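Local coordinates for protein alpha-galactosidase (Lactobacillus brevis, PDB 3MI6) that probably hydrolyses terminal, non-reducing alpha-D-galactose residues from alpha-galactosides such as galactose oligosaccharides, galactomannans and galactolipids, at residues 490-493 with 494-498. Residues are numbered along the deposited sequence; the frame is centred on the assembly and turned at random.
Sequences SRLT and SDQQL
Gln496 folds back over Leu492 and Thr493, an instructive case of a side chain returning to the backbone just before it. Its CB lies 3.7 Å from CB of Leu492, the two side chains crossing at about a right angle. With CG anti to its own carbonyl carbon (chi1 -63°) and the chain extended beyond, CG of Gln496 passes 3.4 Å from OG1 of Thr493. CD follows at 4.0 Å from the same OG1. At the tip, OE1 accepts a nearly straight but weak bond from Thr493 N (3.4 Å) and also nears CD2 of Leu492 (3.8 Å). In return, Gln496 N bonds weakly to both Thr493 OG1 (3.5 Å) and Thr493 O, a reciprocal pairing that resembles a capping box, here ahead of a short 3-10 segment. It occurs in the loop joining the fourth strand of the (beta/alpha)8 barrel, 475-478, to helix 500-518, whose Arg503 packs on both Leu492 and Gln496. Thr493 O takes a firmer bond from Gln497 NE2 (3.1 Å), which approaches from above the carbonyl plane, 47° out of it. The same amide nitrogen donates to Ser489 O, so an alanine in place of Gln497 would probably leave both carbonyls without this shared donor. Across the subunit interface, Ser494 OG bonds weakly to Ala95 O of a second subunit.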
loop_
_atom_site.group_PDB
_atom_site.type_symbol
_atom_site.label_atom_id
_atom_site.label_comp_id
_atom_site.label_asym_id
_atom_site.label_seq_id
_atom_site.Cartn_x
_atom_site.Cartn_y
_atom_site.Cartn_z
ATOM N N SER D 490 37.737 3.375 -36.502
ATOM C CA SER D 490 38.414 4.029 -37.622
ATOM C C SER D 490 37.875 3.512 -38.959
ATOM O O SER D 490 38.042 4.142 -40.005
ATOM C CB SER D 490 39.929 3.838 -37.530
ATOM O OG SER D 490 40.271 2.490 -37.259
ATOM N N ARG D 491 37.210 2.364 -38.904
ATOM C CA ARG D 491 36.621 1.728 -40.073
ATOM C C ARG D 491 35.396 2.482 -40.564
ATOM O O ARG D 491 34.945 2.292 -41.692
ATOM C CB ARG D 491 36.226 0.293 -39.722
ATOM C CG ARG D 491 35.423 -0.421 -40.789
ATOM C CD ARG D 491 36.208 -0.465 -42.092
ATOM N NE ARG D 491 35.480 -1.200 -43.120
ATOM C CZ ARG D 491 35.746 -2.455 -43.464
ATOM N NH1 ARG D 491 36.736 -3.105 -42.855
ATOM N NH2 ARG D 491 35.034 -3.052 -44.417
ATOM N N LEU D 492 34.840 3.325 -39.708
ATOM C CA LEU D 492 33.615 4.034 -40.049
ATOM C C LEU D 492 33.942 5.505 -40.227
ATOM O O LEU D 492 34.927 5.994 -39.671
ATOM C CB LEU D 492 32.557 3.837 -38.960
ATOM C CG LEU D 492 32.219 2.383 -38.604
ATOM C CD1 LEU D 492 31.363 2.300 -37.348
ATOM C CD2 LEU D 492 31.521 1.673 -39.760
ATOM N N THR D 493 33.138 6.211 -41.016
ATOM C CA THR D 493 33.361 7.632 -41.214
ATOM C C THR D 493 32.872 8.415 -39.995
ATOM O O THR D 493 32.410 7.832 -39.021
ATOM C CB THR D 493 32.678 8.130 -42.491
ATOM O OG1 THR D 493 31.262 8.188 -42.297
ATOM C CG2 THR D 493 32.985 7.194 -43.638
ATOM N N SER D 494 32.990 9.735 -40.041
ATOM C CA SER D 494 32.554 10.564 -38.928
ATOM C C SER D 494 31.056 10.403 -38.686
ATOM O O SER D 494 30.606 10.297 -37.547
ATOM C CB SER D 494 32.882 12.024 -39.214
ATOM O OG SER D 494 34.222 12.145 -39.653
ATOM N N ASP D 495 30.299 10.381 -39.777
ATOM C CA ASP D 495 28.852 10.302 -39.735
ATOM C C ASP D 495 28.357 8.943 -39.276
ATOM O O ASP D 495 27.262 8.833 -38.720
ATOM C CB ASP D 495 28.282 10.588 -41.119
ATOM C CG ASP D 495 28.352 12.045 -41.479
ATOM O OD1 ASP D 495 28.020 12.874 -40.606
ATOM O OD2 ASP D 495 28.740 12.363 -42.631
ATOM N N GLN D 496 29.148 7.905 -39.524
ATOM C CA GLN D 496 28.752 6.543 -39.177
ATOM C C GLN D 496 29.079 6.148 -37.745
ATOM O O GLN D 496 28.872 4.996 -37.376
ATOM C CB GLN D 496 29.426 5.542 -40.101
ATOM C CG GLN D 496 29.032 5.673 -41.532
ATOM C CD GLN D 496 29.547 4.526 -42.358
ATOM O OE1 GLN D 496 30.752 4.281 -42.417
ATOM N NE2 GLN D 496 28.634 3.798 -42.994
ATOM N N GLN D 497 29.599 7.060 -36.932
ATOM C CA GLN D 497 30.035 6.640 -35.596
ATOM C C GLN D 497 28.889 6.152 -34.694
ATOM O O GLN D 497 29.082 5.286 -33.847
ATOM C CB GLN D 497 30.882 7.712 -34.909
ATOM C CG GLN D 497 32.245 7.922 -35.540
ATOM C CD GLN D 497 33.109 6.682 -35.500
ATOM O OE1 GLN D 497 33.198 6.008 -34.478
ATOM N NE2 GLN D 497 33.761 6.378 -36.615
ATOM N N LEU D 498 27.697 6.692 -34.893
ATOM C CA LEU D 498 26.539 6.255 -34.128
ATOM C C LEU D 498 26.039 4.902 -34.584
ATOM O O LEU D 498 24.983 4.453 -34.137
ATOM C CB LEU D 498 25.411 7.261 -34.255
ATOM C CG LEU D 498 25.704 8.611 -33.631
ATOM C CD1 LEU D 498 24.590 9.547 -33.963
ATOM C CD2 LEU D 498 25.879 8.469 -32.138
#